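Long-range contacts in siroheme decarboxylase (Hydrogenobacter thermophilus, PDB 4CH7), which catalyses the decarboxylation of siroheme to 12,18-didecarboxysiroheme, with monodecarboxysiroheme as the probable intermediate, on the route to heme d1: residues A[93-98]-A[306-311]; A[133-138]-A[263-268]; A[237-242]-A[275-280]. One frame throughout, in Å; residues are numbered along the deposited sequence.

Interaction 1. Residues A[93-98]-A[306-311]; sequences HNYERT and LFSTRE
Tyr95, Glu96 and Arg97 pair antiparallel with 306-311 across a classic beta bulge, where strand 91-97 of the first AsnC-like ligand-binding domain meets strand 303-314 of the second in the eight-stranded barrel. Thr309 and Arg310 both face Glu96: Glu96 N donates to Arg310 O, while Glu96 O accepts from Thr309 N (2.9 Å) and, weakly, from Thr309 OG1. In the Glu96 side chain CG is anti to the backbone N (chi1 173°) and the chain runs on extended; OE1 lies 3.5 Å from Arg310 CD, although the salt bridge is made by OE2 to Arg75. On the other face Arg97 runs extended from CG to NE, and its NH1 donates to Leu306 O at 3.2 Å, the oxygen tilted from the guanidinium plane. A methionine in place of Arg97 would probably leave Leu306 O without this donor. Thr98 OG1 accepts from Phe307 N (3.0 Å) at the edge of the Phe307 ring. Farther along, Tyr95 and Glu311 lie side by side, ring and carboxylate 32° apart; Tyr95 OH and Glu311 OE2 come unusually close, and the exact bond length is doubtful. Glu311 OE2 is 5.1 Å from ND1 of His93, the inferred active-site residue. The pairing thus rests on a charged side-chain donor at Leu306 O as well as on backbone N-H groups.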
loop_
_atom_site.group_PDB
_atom_site.type_symbol
_atom_site.label_atom_id
_atom_site.label_comp_id
_atom_site.label_asym_id
_atom_site.label_seq_id
_atom_site.Cartn_x
_atom_site.Cartn_y
_atom_site.Cartn_z
ATOM N N HIS A 93 6.038 2.205 4.435
ATOM C CA HIS A 93 5.862 3.336 5.332
ATOM C C HIS A 93 6.580 3.059 6.640
ATOM O O HIS A 93 6.620 1.917 7.094
ATOM C CB HIS A 93 4.376 3.580 5.598
ATOM C CG HIS A 93 3.549 3.664 4.355
ATOM N ND1 HIS A 93 3.414 4.828 3.629
ATOM C CD2 HIS A 93 2.815 2.728 3.708
ATOM C CE1 HIS A 93 2.633 4.604 2.586
ATOM N NE2 HIS A 93 2.255 3.341 2.612
ATOM N N ASN A 94 7.157 4.098 7.236
ATOM C CA ASN A 94 7.755 3.983 8.564
ATOM C C ASN A 94 7.435 5.226 9.382
ATOM O O ASN A 94 7.651 6.349 8.925
ATOM C CB ASN A 94 9.270 3.775 8.477
ATOM C CG ASN A 94 9.898 3.464 9.830
ATOM O OD1 ASN A 94 9.205 3.127 10.788
ATOM N ND2 ASN A 94 11.218 3.568 9.906
ATOM N N TYR A 95 6.921 5.023 10.589
ATOM C CA TYR A 95 6.459 6.136 11.402
ATOM C C TYR A 95 6.875 6.016 12.858
ATOM O O TYR A 95 6.953 4.916 13.411
ATOM C CB TYR A 95 4.935 6.251 11.317
ATOM C CG TYR A 95 4.435 6.742 9.982
ATOM C CD1 TYR A 95 4.462 8.091 9.669
ATOM C CD2 TYR A 95 3.931 5.859 9.035
ATOM C CE1 TYR A 95 4.009 8.550 8.454
ATOM C CE2 TYR A 95 3.475 6.311 7.812
ATOM C CZ TYR A 95 3.518 7.659 7.526
ATOM O OH TYR A 95 3.066 8.121 6.312
ATOM N N GLU A 96 7.153 7.161 13.471
ATOM C CA GLU A 96 7.247 7.232 14.918
ATOM C C GLU A 96 5.865 7.580 15.438
ATOM O O GLU A 96 5.243 8.538 14.973
ATOM C CB GLU A 96 8.250 8.290 15.360
ATOM C CG GLU A 96 8.256 8.513 16.865
ATOM C CD GLU A 96 9.229 9.584 17.292
ATOM O OE1 GLU A 96 10.110 9.946 16.487
ATOM O OE2 GLU A 96 9.114 10.063 18.437
ATOM N N ARG A 97 5.377 6.795 16.393
ATOM C CA ARG A 97 4.033 7.001 16.910
ATOM C C ARG A 97 3.992 7.110 18.430
ATOM O O ARG A 97 4.911 6.673 19.122
ATOM C CB ARG A 97 3.088 5.904 16.414
ATOM C CG ARG A 97 2.954 5.862 14.899
ATOM C CD ARG A 97 1.859 4.917 14.431
ATOM N NE ARG A 97 1.761 4.898 12.975
ATOM C CZ ARG A 97 1.078 5.789 12.264
ATOM N NH1 ARG A 97 0.431 6.773 12.874
ATOM N NH2 ARG A 97 1.041 5.702 10.942
ATOM N N THR A 98 2.919 7.712 18.934
ATOM C CA THR A 98 2.720 7.874 20.368
ATOM C C THR A 98 2.104 6.613 20.965
ATOM O O THR A 98 0.880 6.445 20.969
ATOM C CB THR A 98 1.808 9.076 20.675
ATOM O OG1 THR A 98 0.477 8.798 20.220
ATOM C CG2 THR A 98 2.324 10.327 19.979
ATOM N N LEU A 306 -2.714 6.546 18.249
ATOM C CA LEU A 306 -1.287 6.490 17.969
ATOM C C LEU A 306 -0.918 7.571 16.958
ATOM O O LEU A 306 -0.921 7.333 15.748
ATOM C CB LEU A 306 -0.880 5.102 17.460
ATOM C CG LEU A 306 -0.846 3.950 18.473
ATOM C CD1 LEU A 306 -2.242 3.476 18.850
ATOM C CD2 LEU A 306 -0.021 2.792 17.942
ATOM N N PHE A 307 -0.604 8.759 17.465
ATOM C CA PHE A 307 -0.298 9.903 16.613
ATOM C C PHE A 307 1.030 9.745 15.885
ATOM O O PHE A 307 2.026 9.329 16.474
ATOM C CB PHE A 307 -0.281 11.193 17.437
ATOM C CG PHE A 307 -1.630 11.594 17.966
ATOM C CD1 PHE A 307 -2.468 12.403 17.214
ATOM C CD2 PHE A 307 -2.057 11.169 19.218
ATOM C CE1 PHE A 307 -3.714 12.779 17.695
ATOM C CE2 PHE A 307 -3.301 11.541 19.707
ATOM C CZ PHE A 307 -4.130 12.347 18.942
ATOM N N SER A 308 1.033 10.084 14.599
ATOM C CA SER A 308 2.260 10.105 13.812
ATOM C C SER A 308 3.044 11.377 14.125
ATOM O O SER A 308 2.619 12.475 13.770
ATOM C CB SER A 308 1.934 10.030 12.318
ATOM O OG SER A 308 3.018 10.489 11.529
ATOM N N THR A 309 4.178 11.229 14.804
ATOM C CA THR A 309 4.996 12.379 15.181
ATOM C C THR A 309 6.238 12.508 14.301
ATOM O O THR A 309 6.955 13.509 14.370
ATOM C CB THR A 309 5.398 12.332 16.670
ATOM O OG1 THR A 309 6.018 11.074 16.966
ATOM C CG2 THR A 309 4.171 12.503 17.551
ATOM N N ARG A 310 6.478 11.489 13.478
ATOM C CA ARG A 310 7.564 11.506 12.498
ATOM C C ARG A 310 7.264 10.589 11.315
ATOM O O ARG A 310 6.649 9.534 11.476
ATOM C CB ARG A 310 8.898 11.089 13.130
ATOM C CG ARG A 310 9.686 12.218 13.771
ATOM C CD ARG A 310 11.184 11.941 13.773
ATOM N NE ARG A 310 11.757 12.009 12.430
ATOM C CZ ARG A 310 13.060 12.081 12.175
ATOM N NH1 ARG A 310 13.934 12.093 13.171
ATOM N NH2 ARG A 310 13.490 12.137 10.922
ATOM N N GLU A 311 7.699 11.002 10.128
ATOM C CA GLU A 311 7.627 10.146 8.947
ATOM C C GLU A 311 9.034 9.887 8.423
ATOM O O GLU A 311 9.656 10.767 7.824
ATOM C CB GLU A 311 6.761 10.775 7.851
ATOM C CG GLU A 311 6.638 9.916 6.594
ATOM C CD GLU A 311 5.500 10.357 5.692
ATOM O OE1 GLU A 311 5.419 11.561 5.375
ATOM O OE2 GLU A 311 4.682 9.496 5.309
#

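Interaction 2. Residues A[133-138]-A[263-268]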
loop_
_atom_site.group_PDB
_atom_site.type_symbol
_atom_site.label_atom_id
_atom_site.label_comp_id
_atom_site.label_asym_id
_atom_site.label_seq_id
_atom_site.Cartn_x
_atom_site.Cartn_y
_atom_site.Cartn_z
ATOM N N LEU A 133 5.633 -6.232 17.414
ATOM C CA LEU A 133 4.330 -6.741 17.011
ATOM C C LEU A 133 4.323 -7.071 15.525
ATOM O O LEU A 133 4.937 -6.367 14.719
ATOM C CB LEU A 133 3.238 -5.717 17.320
ATOM C CG LEU A 133 3.081 -5.307 18.781
ATOM C CD1 LEU A 133 2.011 -4.245 18.926
ATOM C CD2 LEU A 133 2.759 -6.512 19.644
ATOM N N VAL A 134 3.637 -8.154 15.172
ATOM C CA VAL A 134 3.468 -8.536 13.779
ATOM C C VAL A 134 1.976 -8.639 13.484
ATOM O O VAL A 134 1.342 -9.661 13.767
ATOM C CB VAL A 134 4.196 -9.858 13.456
ATOM C CG1 VAL A 134 3.886 -10.302 12.040
ATOM C CG2 VAL A 134 5.697 -9.686 13.639
ATOM N N LEU A 135 1.420 -7.564 12.931
ATOM C CA LEU A 135 -0.020 -7.463 12.719
ATOM C C LEU A 135 -0.372 -7.483 11.235
ATOM O O LEU A 135 0.121 -6.661 10.461
ATOM C CB LEU A 135 -0.562 -6.181 13.359
ATOM C CG LEU A 135 -0.095 -5.891 14.786
ATOM C CD1 LEU A 135 -0.669 -4.577 15.292
ATOM C CD2 LEU A 135 -0.467 -7.027 15.714
ATOM N N ARG A 136 -1.223 -8.424 10.841
ATOM C CA ARG A 136 -1.701 -8.478 9.466
ATOM C C ARG A 136 -3.096 -7.882 9.360
ATOM O O ARG A 136 -4.067 -8.441 9.874
ATOM C CB ARG A 136 -1.677 -9.911 8.938
ATOM C CG ARG A 136 -0.278 -10.389 8.592
ATOM C CD ARG A 136 -0.270 -11.819 8.091
ATOM N NE ARG A 136 1.076 -12.241 7.716
ATOM C CZ ARG A 136 1.989 -12.667 8.583
ATOM N NH1 ARG A 136 1.705 -12.725 9.876
ATOM N NH2 ARG A 136 3.191 -13.031 8.163
ATOM N N VAL A 137 -3.185 -6.739 8.689
ATOM C CA VAL A 137 -4.443 -6.022 8.553
ATOM C C VAL A 137 -5.019 -6.170 7.148
ATOM O O VAL A 137 -4.290 -6.448 6.193
ATOM C CB VAL A 137 -4.271 -4.528 8.882
ATOM C CG1 VAL A 137 -3.777 -4.353 10.309
ATOM C CG2 VAL A 137 -3.303 -3.870 7.909
ATOM N N VAL A 138 -6.332 -6.001 7.036
ATOM C CA VAL A 138 -7.012 -6.019 5.749
ATOM C C VAL A 138 -7.754 -4.699 5.596
ATOM O O VAL A 138 -8.451 -4.271 6.515
ATOM C CB VAL A 138 -8.029 -7.165 5.665
ATOM C CG1 VAL A 138 -8.413 -7.420 4.216
ATOM C CG2 VAL A 138 -7.463 -8.425 6.292
ATOM N N TYR A 263 -8.847 -0.374 8.521
ATOM C CA TYR A 263 -8.327 -1.725 8.383
ATOM C C TYR A 263 -8.880 -2.583 9.504
ATOM O O TYR A 263 -9.290 -2.064 10.544
ATOM C CB TYR A 263 -6.801 -1.725 8.459
ATOM C CG TYR A 263 -6.130 -0.771 7.499
ATOM C CD1 TYR A 263 -5.914 0.556 7.849
ATOM C CD2 TYR A 263 -5.700 -1.196 6.250
ATOM C CE1 TYR A 263 -5.300 1.431 6.980
ATOM C CE2 TYR A 263 -5.082 -0.325 5.375
ATOM C CZ TYR A 263 -4.886 0.987 5.744
ATOM O OH TYR A 263 -4.273 1.860 4.878
ATOM N N GLN A 264 -8.893 -3.894 9.295
ATOM C CA GLN A 264 -9.280 -4.806 10.357
ATOM C C GLN A 264 -8.313 -5.976 10.447
ATOM O O GLN A 264 -7.645 -6.334 9.471
ATOM C CB GLN A 264 -10.711 -5.306 10.161
ATOM C CG GLN A 264 -10.916 -6.161 8.920
ATOM C CD GLN A 264 -12.230 -6.911 8.957
ATOM O OE1 GLN A 264 -12.729 -7.243 10.031
ATOM N NE2 GLN A 264 -12.799 -7.183 7.788
ATOM N N ARG A 265 -8.232 -6.552 11.637
ATOM C CA ARG A 265 -7.416 -7.728 11.867
ATOM C C ARG A 265 -8.097 -8.544 12.942
ATOM O O ARG A 265 -9.141 -8.148 13.464
ATOM C CB ARG A 265 -6.018 -7.325 12.335
ATOM C CG ARG A 265 -6.010 -6.487 13.609
ATOM C CD ARG A 265 -4.590 -6.250 14.121
ATOM N NE ARG A 265 -3.978 -7.460 14.668
ATOM C CZ ARG A 265 -3.934 -7.755 15.964
ATOM N NH1 ARG A 265 -4.467 -6.934 16.858
ATOM N NH2 ARG A 265 -3.360 -8.876 16.373
ATOM N N THR A 266 -7.511 -9.682 13.279
ATOM C CA THR A 266 -8.006 -10.452 14.402
ATOM C C THR A 266 -7.530 -9.795 15.686
ATOM O O THR A 266 -6.643 -8.944 15.659
ATOM C CB THR A 266 -7.490 -11.889 14.361
ATOM O OG1 THR A 266 -8.209 -12.669 15.320
ATOM C CG2 THR A 266 -6.002 -11.940 14.674
ATOM N N THR A 267 -8.129 -10.175 16.809
ATOM C CA THR A 267 -7.622 -9.749 18.106
ATOM C C THR A 267 -6.533 -10.721 18.535
ATOM O O THR A 267 -6.493 -11.858 18.062
ATOM C CB THR A 267 -8.724 -9.722 19.177
ATOM O OG1 THR A 267 -9.236 -11.045 19.380
ATOM C CG2 THR A 267 -9.858 -8.803 18.758
ATOM N N SER A 268 -5.643 -10.271 19.411
ATOM C CA SER A 268 -4.595 -11.137 19.936
ATOM C C SER A 268 -4.199 -10.677 21.331
ATOM O O SER A 268 -4.505 -9.552 21.730
ATOM C CB SER A 268 -3.371 -11.131 19.018
ATOM O OG SER A 268 -2.598 -9.956 19.201
HETATM O O HOH W 1 -2.800 -9.568 13.067
HETATM O O HOH W 2 -5.117 -10.477 11.362
#
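Val138 and Gln264 form an antiparallel hydrogen-bonded pair where strand 132-139 meets strand 259-264, the pairing that joins the two AsnC-like ligand-binding domains on this side of their shared barrel. Val138 N donates to Gln264 O and Gln264 N to Val138 O, both at 2.8 Å. Next to this pair the side chains of Val137 and Tyr263 meet at an oblique angle. Their CB atoms are 3.8 Å apart, and Val137 CG2 approaches Tyr263 CD2, while the carbonyl carbon of Val138 lies at the edge of the ring. The Tyr263 side chain comes within about 7 Å of that of His93, the inferred active-site residue, so this packing borders the probable catalytic region.

Beyond Gln264 direct backbone pairing gives way to side chains and water. Arg265 CB sits against Arg136 O, and the chain then bends at chi3 (-71°), which turns NE aside from the line of the preceding carbons. Leu135 CD2 covers one face of the guanidinium, 3.4 Å above its plane and offset toward the rim. Ser268 OG and a water occupy the edge, in plane. Arg265 NH2 donates to Ser268 OG, and NH1 is bound to the carbonyl oxygens of Phe271 and Tyr273, so the flat group is fixed around its rim while a methyl group packs on its face. Arg136 leads its own guanidinium away from this contact to salt bridges with Asp65 and Glu117.

Two waters fill in where the strands part. One accepts a hydrogen bond from Thr266 N and donates one to Arg136 O at 2.7 Å. The other accepts from two donors, Arg136 N at 3.0 Å and Arg265 NE at 2.9 Å.

Interaction 3. Residues A[237-242]-A[275-280]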
loop_
_atom_site.group_PDB
_atom_site.type_symbol
_atom_site.label_atom_id
_atom_site.label_comp_id
_atom_site.label_asym_id
_atom_site.label_seq_id
_atom_site.Cartn_x
_atom_site.Cartn_y
_atom_site.Cartn_z
ATOM N N SER A 237 -5.858 5.441 14.737
ATOM C CA SER A 237 -6.739 5.104 15.845
ATOM C C SER A 237 -6.973 3.600 15.829
ATOM O O SER A 237 -7.301 3.027 14.788
ATOM C CB SER A 237 -8.065 5.853 15.738
ATOM O OG SER A 237 -8.832 5.377 14.651
ATOM N N VAL A 238 -6.774 2.955 16.972
ATOM C CA VAL A 238 -6.996 1.517 17.070
ATOM C C VAL A 238 -8.136 1.223 18.039
ATOM O O VAL A 238 -8.233 1.839 19.099
ATOM C CB VAL A 238 -5.709 0.760 17.465
ATOM C CG1 VAL A 238 -4.656 0.920 16.381
ATOM C CG2 VAL A 238 -5.176 1.253 18.799
ATOM N N TRP A 239 -9.007 0.292 17.664
ATOM C CA TRP A 239 -10.222 0.040 18.428
ATOM C C TRP A 239 -10.435 -1.444 18.696
ATOM O O TRP A 239 -10.149 -2.288 17.843
ATOM C CB TRP A 239 -11.433 0.598 17.675
ATOM C CG TRP A 239 -11.275 2.039 17.281
ATOM C CD1 TRP A 239 -10.563 2.527 16.226
ATOM C CD2 TRP A 239 -11.848 3.176 17.941
ATOM N NE1 TRP A 239 -10.652 3.899 16.192
ATOM C CE2 TRP A 239 -11.435 4.322 17.234
ATOM C CE3 TRP A 239 -12.670 3.336 19.059
ATOM C CZ2 TRP A 239 -11.819 5.612 17.614
ATOM C CZ3 TRP A 239 -13.044 4.615 19.437
ATOM C CH2 TRP A 239 -12.621 5.735 18.717
ATOM N N GLU A 240 -10.935 -1.760 19.887
ATOM C CA GLU A 240 -11.390 -3.112 20.171
ATOM C C GLU A 240 -12.898 -3.166 19.974
ATOM O O GLU A 240 -13.656 -2.555 20.731
ATOM C CB GLU A 240 -11.021 -3.534 21.590
ATOM C CG GLU A 240 -11.441 -4.956 21.934
ATOM C CD GLU A 240 -10.981 -5.380 23.311
ATOM O OE1 GLU A 240 -9.931 -4.882 23.768
ATOM O OE2 GLU A 240 -11.676 -6.205 23.938
ATOM N N VAL A 241 -13.325 -3.886 18.943
ATOM C CA VAL A 241 -14.729 -3.939 18.565
ATOM C C VAL A 241 -15.174 -5.389 18.430
ATOM O O VAL A 241 -14.461 -6.201 17.841
ATOM C CB VAL A 241 -14.968 -3.217 17.221
ATOM C CG1 VAL A 241 -16.452 -3.178 16.883
ATOM C CG2 VAL A 241 -14.398 -1.813 17.262
ATOM N N PRO A 242 -16.348 -5.726 18.993
ATOM C CA PRO A 242 -16.934 -7.048 18.737
ATOM C C PRO A 242 -17.147 -7.255 17.239
ATOM O O PRO A 242 -17.732 -6.394 16.583
ATOM C CB PRO A 242 -18.280 -6.992 19.477
ATOM C CG PRO A 242 -18.525 -5.529 19.777
ATOM C CD PRO A 242 -17.158 -4.934 19.936
ATOM N N LEU A 275 -9.805 -3.148 15.095
ATOM C CA LEU A 275 -10.200 -2.138 14.112
ATOM C C LEU A 275 -9.228 -0.965 14.077
ATOM O O LEU A 275 -8.992 -0.307 15.093
ATOM C CB LEU A 275 -11.627 -1.642 14.364
ATOM C CG LEU A 275 -12.151 -0.600 13.373
ATOM C CD1 LEU A 275 -12.020 -1.097 11.951
ATOM C CD2 LEU A 275 -13.592 -0.252 13.671
ATOM N N PHE A 276 -8.661 -0.719 12.898
ATOM C CA PHE A 276 -7.738 0.393 12.696
ATOM C C PHE A 276 -8.423 1.451 11.840
ATOM O O PHE A 276 -9.068 1.124 10.841
ATOM C CB PHE A 276 -6.455 -0.073 11.997
ATOM C CG PHE A 276 -5.552 -0.930 12.855
ATOM C CD1 PHE A 276 -6.056 -1.695 13.904
ATOM C CD2 PHE A 276 -4.186 -0.967 12.605
ATOM C CE1 PHE A 276 -5.219 -2.484 14.684
ATOM C CE2 PHE A 276 -3.340 -1.750 13.381
ATOM C CZ PHE A 276 -3.859 -2.510 14.422
ATOM N N ALA A 277 -8.295 2.713 12.233
ATOM C CA ALA A 277 -8.868 3.808 11.454
ATOM C C ALA A 277 -7.932 5.004 11.418
ATOM O O ALA A 277 -7.725 5.668 12.434
ATOM C CB ALA A 277 -10.227 4.216 12.007
HETATM N N MSE A 278 -7.375 5.279 10.242
HETATM C CA MSE A 278 -6.476 6.411 10.079
HETATM C C MSE A 278 -7.240 7.713 10.259
HETATM O O MSE A 278 -8.175 8.006 9.514
HETATM C CB MSE A 278 -5.813 6.389 8.702
HETATM C CG MSE A 278 -5.031 5.120 8.387
HETATM SE SE MSE A 278 -3.760 4.612 9.767
HETATM C CE MSE A 278 -4.808 3.218 10.616
HETATM N N MSE A 279 -6.847 8.488 11.263
HETATM C CA MSE A 279 -7.455 9.789 11.487
HETATM C C MSE A 279 -6.479 10.908 11.145
HETATM O O MSE A 279 -5.258 10.732 11.200
HETATM C CB MSE A 279 -7.942 9.933 12.932
HETATM C CG MSE A 279 -9.206 9.146 13.263
HETATM SE SE MSE A 279 -9.610 9.188 15.159
HETATM C CE MSE A 279 -11.229 8.127 15.160
ATOM N N HIS A 280 -7.032 12.056 10.774
ATOM C CA HIS A 280 -6.241 13.254 10.555
ATOM C C HIS A 280 -7.060 14.456 10.990
ATOM O O HIS A 280 -8.292 14.413 10.984
ATOM C CB HIS A 280 -5.824 13.389 9.086
ATOM C CG HIS A 280 -6.970 13.351 8.123
ATOM N ND1 HIS A 280 -7.114 12.362 7.176
ATOM C CD2 HIS A 280 -8.026 14.185 7.958
ATOM C CE1 HIS A 280 -8.211 12.585 6.470
ATOM N NE2 HIS A 280 -8.781 13.684 6.928
#
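The Phe276 ring carries a methyl group of Val238 over one face: CG1 stands 3.8 Å from the ring centroid, only 10° off the normal, a CH-pi contact in which it sits above the centre of the ring. The two side chains lie alongside each other and point the same way. Trp239, on the opposite face of the sheet, is met at its edge. Ser237 OG and Leu275 O both lie in the plane of the indole, and Met279, a selenomethionine, crosses it at about a right angle, bringing CE to 3.6 Å from Trp239 CZ2. A ring stack with Tyr303 gives the indole an aromatic partner outside the two segments.

Strands 233-239 and 275-281 are antiparallel neighbours in the barrel of the AsnC-like ligand-binding domains. Ser237 with Ala277 and Trp239 with Leu275 form hydrogen-bonded pairs, flanking the non-hydrogen-bonded pair of Val238 and Phe276. Helices 246-254 and 284-297 cover the face that bears Trp239 and Leu275, and this layer of helix outside sheet belongs to the alpha-beta barrel fold of the family.

Ser237 links the polar groups on the helix-covered face. Its OG lies between the backbone N and the carbonyl carbon (chi1 69°), where it accepts from Trp239 NE1 at 2.8 Å and donates to Ala277 O in a very short bond. Ala277 O also receives Ser237 N, which lies above the carbonyl plane, so two donors from one residue grip this buried oxygen. The indole N-H is thereby satisfied within its own strand, and its rotation is restrained. Farther along, Val241 CG2 rests against Leu275 CD2 at 4.0 Å.

All three contacts belong to one closed antiparallel barrel of eight strands, built from both AsnC-like ligand-binding domains. Interactions 1 and 2 are its two seams between the domains, their centres 18 Å apart, whereas interaction 3 lies wholly within the second domain. Along the chain, interaction 3 is nested inside the loop closed by interaction 1, and so is interaction 2, whose segments alternate with those of interaction 3. Strand 303-314 adjoins 233-239, where Leu306 packs on Val238; strand 275-281 adjoins 259-264, where Tyr263 N probably bonds to Phe276 O. Interaction 3 thus bridges the seams, and the two domains form a single barrel within one chain.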